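PDB 2YEQ: alkaline phosphatase D from Bacillus subtilis, which hydrolyses phosphate esters, acting as a phosphodiesterase and alkaline phosphatase whose active site holds iron and calcium. Local coordinates for residues F333-W337 / P431-F435; T448-W452 / V476-D480. All coordinates share one frame; numbering follows the deposited sequence.

Contact 1: F333-W337 / P431-F435. With EDO (1,2-ethanediol), chain B.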
# COMPACT_ATOMS: atom_id res chain seq x y z
N PHE A 333 2.40 4.44 10.68
CA PHE A 333 3.04 3.85 11.87
C PHE A 333 2.08 3.81 13.07
O PHE A 333 1.60 4.85 13.55
CB PHE A 333 4.29 4.62 12.18
CG PHE A 333 5.36 3.83 12.89
CD1 PHE A 333 5.24 3.51 14.23
CD2 PHE A 333 6.52 3.47 12.23
CE1 PHE A 333 6.26 2.79 14.90
CE2 PHE A 333 7.54 2.78 12.89
CZ PHE A 333 7.40 2.44 14.22
N PHE A 334 1.80 2.59 13.55
CA PHE A 334 0.80 2.36 14.59
C PHE A 334 1.38 2.36 16.01
O PHE A 334 0.75 2.87 16.95
CB PHE A 334 0.09 1.04 14.33
CG PHE A 334 -1.03 0.75 15.26
CD1 PHE A 334 -2.30 1.26 15.03
CD2 PHE A 334 -0.84 -0.07 16.37
CE1 PHE A 334 -3.35 0.99 15.90
CE2 PHE A 334 -1.89 -0.35 17.24
CZ PHE A 334 -3.14 0.17 17.01
N ALA A 335 2.55 1.74 16.19
CA ALA A 335 3.15 1.63 17.52
C ALA A 335 3.64 2.98 18.01
O ALA A 335 3.78 3.93 17.22
CB ALA A 335 4.29 0.61 17.52
N LYS A 336 3.90 3.07 19.32
CA LYS A 336 4.60 4.21 19.90
C LYS A 336 5.95 4.38 19.22
O LYS A 336 6.69 3.41 19.03
CB LYS A 336 4.77 4.02 21.42
CG LYS A 336 5.60 5.07 22.13
CD LYS A 336 5.79 4.72 23.65
CE LYS A 336 6.96 5.47 24.30
NZ LYS A 336 8.33 5.03 23.90
N TRP A 337 6.30 5.62 18.90
CA TRP A 337 7.47 5.90 18.10
C TRP A 337 8.07 7.23 18.48
O TRP A 337 8.02 8.23 17.73
CB TRP A 337 7.04 5.85 16.62
CG TRP A 337 8.11 5.71 15.58
CD1 TRP A 337 9.30 5.10 15.70
CD2 TRP A 337 8.02 6.16 14.22
NE1 TRP A 337 9.98 5.15 14.50
CE2 TRP A 337 9.21 5.80 13.58
CE3 TRP A 337 7.05 6.85 13.49
CZ2 TRP A 337 9.47 6.10 12.25
CZ3 TRP A 337 7.30 7.16 12.17
CH2 TRP A 337 8.49 6.77 11.56
N PRO A 431 11.48 0.38 23.54
CA PRO A 431 11.94 -1.02 23.68
C PRO A 431 10.96 -2.06 23.12
O PRO A 431 11.32 -3.22 22.97
CB PRO A 431 12.09 -1.19 25.21
CG PRO A 431 11.26 -0.09 25.81
CD PRO A 431 11.43 1.06 24.85
N HIS A 432 9.73 -1.67 22.83
CA HIS A 432 8.81 -2.55 22.12
C HIS A 432 9.23 -2.79 20.65
O HIS A 432 8.77 -3.73 20.02
CB HIS A 432 7.38 -2.00 22.16
CG HIS A 432 7.26 -0.63 21.58
ND1 HIS A 432 7.66 0.50 22.26
CD2 HIS A 432 6.83 -0.21 20.37
CE1 HIS A 432 7.47 1.56 21.49
NE2 HIS A 432 6.96 1.16 20.34
N ILE A 433 10.11 -1.94 20.12
CA ILE A 433 10.55 -2.03 18.75
C ILE A 433 11.72 -3.03 18.65
O ILE A 433 12.78 -2.85 19.25
CB ILE A 433 10.98 -0.64 18.17
CG1 ILE A 433 9.82 0.37 18.22
CG2 ILE A 433 11.43 -0.80 16.71
CD1 ILE A 433 10.08 1.73 17.50
N GLN A 434 11.53 -4.04 17.80
CA GLN A 434 12.44 -5.18 17.73
C GLN A 434 13.35 -5.15 16.51
O GLN A 434 14.28 -5.97 16.43
CB GLN A 434 11.62 -6.46 17.68
CG GLN A 434 10.68 -6.65 18.85
CD GLN A 434 11.45 -6.64 20.16
OE1 GLN A 434 12.41 -7.40 20.31
NE2 GLN A 434 11.09 -5.74 21.08
N PHE A 435 13.12 -4.23 15.57
CA PHE A 435 13.82 -4.28 14.28
C PHE A 435 13.82 -2.93 13.56
O PHE A 435 12.82 -2.26 13.59
CB PHE A 435 13.14 -5.32 13.40
CG PHE A 435 13.78 -5.50 12.03
CD1 PHE A 435 15.09 -5.91 11.91
CD2 PHE A 435 13.04 -5.31 10.88
CE1 PHE A 435 15.66 -6.11 10.66
CE2 PHE A 435 13.61 -5.49 9.61
CZ PHE A 435 14.91 -5.88 9.50
C1 EDO B . 6.99 0.87 25.93
O1 EDO B . 7.91 1.74 25.22
C2 EDO B . 6.68 -0.45 25.23
O2 EDO B . 5.32 -0.57 24.73
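H432 reaches across to the backbone of K336. Its NE2 donates a hydrogen bond of 2.6 Å to K336 O. The acceptor lies in the imidazole plane, but the N-H...O angle of 144° leaves the bond somewhat bent. H432 CG sits between its own backbone N and carbonyl carbon (chi1 58°), a rotamer that sets the ring with NE2 facing K336 O. This is the close side of the contact: K336 CB lies 3.7 Å from H432 CE1, and A335 CB meets the ring edge 3.9 Å from H432 CD2. Next to it is an apolar patch in van der Waals contact. I433 CD1 stands 3.9 Å from W337 CD1 and comes to the edge of the F333 ring. The other side of H432 is looser. There ND1 shares a 3.2 Å hydrogen bond with O1 of a bound ethanediol, while K336 NZ hydrogen-bonds to N430 OD1. Without the imidazole, as with an alanine here, K336 O would probably lose this donor and a gap would open beside A335. The contact sets a loop against the start of strand 433-437. That strand pairs with strand 384-390, where Q434 and F435 both face A386 in a classic beta bulge. Helix 423-429 touches I433 and W337.

Contact 2: T448-W452 / V476-D480. With PE5 (3,6,9,12,15,18,21,24-octaoxahexacosan-1-ol), chain H.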
# COMPACT_ATOMS: atom_id res chain seq x y z
N THR A 448 0.16 -19.31 9.54
CA THR A 448 -0.47 -20.56 9.93
C THR A 448 -1.30 -20.28 11.17
O THR A 448 -1.13 -19.24 11.79
CB THR A 448 0.62 -21.64 10.23
OG1 THR A 448 1.46 -21.21 11.31
CG2 THR A 448 1.51 -21.86 9.00
N PRO A 449 -2.16 -21.21 11.57
CA PRO A 449 -3.06 -20.96 12.71
C PRO A 449 -2.38 -20.52 14.01
O PRO A 449 -2.97 -19.73 14.74
CB PRO A 449 -3.79 -22.29 12.89
CG PRO A 449 -3.84 -22.85 11.51
CD PRO A 449 -2.48 -22.51 10.95
N HIS A 450 -1.17 -21.00 14.28
CA HIS A 450 -0.51 -20.69 15.56
C HIS A 450 0.73 -19.87 15.42
O HIS A 450 1.40 -19.57 16.41
CB HIS A 450 -0.20 -22.00 16.30
CG HIS A 450 -1.42 -22.84 16.53
ND1 HIS A 450 -2.59 -22.32 17.06
CD2 HIS A 450 -1.68 -24.14 16.24
CE1 HIS A 450 -3.51 -23.27 17.11
NE2 HIS A 450 -2.98 -24.38 16.62
N GLN A 451 1.05 -19.47 14.19
CA GLN A 451 2.24 -18.71 13.95
C GLN A 451 2.15 -17.74 12.76
O GLN A 451 1.68 -18.11 11.69
CB GLN A 451 3.35 -19.68 13.70
CG GLN A 451 4.66 -19.05 13.63
CD GLN A 451 5.75 -20.09 13.41
OE1 GLN A 451 6.12 -20.83 14.34
NE2 GLN A 451 6.25 -20.16 12.18
N TRP A 452 2.68 -16.54 12.95
CA TRP A 452 2.80 -15.54 11.89
C TRP A 452 4.27 -15.29 11.67
O TRP A 452 4.97 -14.90 12.59
CB TRP A 452 2.13 -14.22 12.29
CG TRP A 452 2.03 -13.21 11.16
CD1 TRP A 452 3.05 -12.56 10.56
CD2 TRP A 452 0.83 -12.79 10.51
NE1 TRP A 452 2.56 -11.74 9.55
CE2 TRP A 452 1.19 -11.86 9.52
CE3 TRP A 452 -0.51 -13.12 10.67
CZ2 TRP A 452 0.26 -11.25 8.69
CZ3 TRP A 452 -1.45 -12.49 9.84
CH2 TRP A 452 -1.06 -11.58 8.87
N VAL A 476 8.97 -14.32 13.87
CA VAL A 476 7.76 -15.06 14.09
C VAL A 476 7.03 -14.58 15.35
O VAL A 476 7.67 -14.22 16.32
CB VAL A 476 8.08 -16.56 14.22
CG1 VAL A 476 6.85 -17.32 14.64
CG2 VAL A 476 8.59 -17.10 12.91
N TYR A 477 5.70 -14.57 15.31
CA TYR A 477 4.88 -14.24 16.47
C TYR A 477 3.98 -15.41 16.70
O TYR A 477 3.33 -15.90 15.78
CB TYR A 477 4.08 -12.93 16.26
CG TYR A 477 3.06 -12.62 17.34
CD1 TYR A 477 3.45 -12.27 18.62
CD2 TYR A 477 1.70 -12.71 17.09
CE1 TYR A 477 2.50 -12.00 19.63
CE2 TYR A 477 0.75 -12.41 18.08
CZ TYR A 477 1.16 -12.06 19.34
OH TYR A 477 0.22 -11.80 20.31
N GLN A 478 3.92 -15.87 17.95
CA GLN A 478 3.14 -17.04 18.28
C GLN A 478 2.06 -16.87 19.34
O GLN A 478 1.65 -17.84 19.96
CB GLN A 478 4.10 -18.14 18.72
CG GLN A 478 4.90 -18.67 17.60
CD GLN A 478 5.96 -19.67 18.03
OE1 GLN A 478 6.28 -19.79 19.22
NE2 GLN A 478 6.52 -20.37 17.06
N LYS A 479 1.54 -15.66 19.52
CA LYS A 479 0.38 -15.47 20.41
C LYS A 479 0.72 -15.88 21.84
O LYS A 479 0.03 -16.69 22.46
CB LYS A 479 -0.84 -16.25 19.91
CG LYS A 479 -1.21 -16.02 18.45
CD LYS A 479 -2.68 -16.38 18.20
CE LYS A 479 -2.88 -17.07 16.88
NZ LYS A 479 -4.24 -17.61 16.74
N ASP A 480 1.80 -15.33 22.35
CA ASP A 480 2.18 -15.51 23.73
C ASP A 480 2.99 -14.30 24.12
O ASP A 480 3.33 -13.46 23.26
CB ASP A 480 2.94 -16.83 23.96
CG ASP A 480 4.23 -16.96 23.12
OD1 ASP A 480 4.92 -15.96 22.86
OD2 ASP A 480 4.58 -18.10 22.76
C48 PE5 H . 9.78 -18.43 4.33
C50 PE5 H . 9.54 -19.91 4.60
O1 PE5 H . 8.78 -20.05 5.80
C1 PE5 H . 7.76 -21.06 5.77
C2 PE5 H . 6.78 -20.89 6.94
O2 PE5 H . 7.18 -21.70 8.05
C3 PE5 H . 6.69 -21.32 9.34
C4 PE5 H . 7.47 -22.11 10.40
O3 PE5 H . 8.37 -21.27 11.14
C5 PE5 H . 9.74 -21.59 10.88
C6 PE5 H . 10.73 -20.74 11.64
O4 PE5 H . 11.97 -20.72 10.93
C7 PE5 H . 12.13 -19.56 10.12
C8 PE5 H . 13.25 -19.67 9.10
O5 PE5 H . 12.91 -18.89 7.95
C9 PE5 H . 13.55 -17.63 7.98
O HOH W 1 0.32 -19.71 18.67
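W452 O is gripped twice from the opposing strand. Y477 N donates to it at 2.8 Å, in the carbonyl plane, and V476 CA adds a CA-H...O contact at 3.2 Å. In return, W452 N donates to Y477 O at 3.0 Å. W452 and Y477 thus form an antiparallel hydrogen-bonded pair. Q451 and Q478 run side by side, pointing the same way. Q478 NE2 donates to Q451 OE1 at 2.8 Å. Q451 OE1 lies nearly in the amide plane of Q478, while the donor is tilted 28° from the carbonyl plane of Q451. Q451 CG is anti to the backbone N (chi1 -172°) and the chain beyond is extended, which carries the amide out to Q478. On its other branch Q451 NE2 donates to O3 of a bound polyether chain at 2.6 Å. Toward the type I turn T448-Q451 the backbones part, and a water donates both to H450 O at 2.5 Å and to Q478 O at 2.6 Å. At this open end of the hairpin the segments therefore meet through backbone, amide and water bonds. K479 NZ adds little, being tied more to H324 O and the W325 ring than, weakly, to P449 O.

From the N terminus, the chain first leaves strand 325-329 and enters the loop of contact 1. The 93 residues from there to P431 include D380, a calcium ligand, and H382, an iron ligand. Contact 1 closes this long excursion on strand 433-437, the edge of the seven-stranded sheet. The chain then runs through strand 440-448 to contact 2, which closes a shorter loop of 23 residues, the hairpin 451-459/470-477 of the ten-stranded sheet. The two loops are in series and neither nests nor crosses. The centres of contact 1 and contact 2 are about 19 Å apart, and the contacts do not touch. The sheets meet between them: F435 packs on Y456 and F475, and W452 on F405.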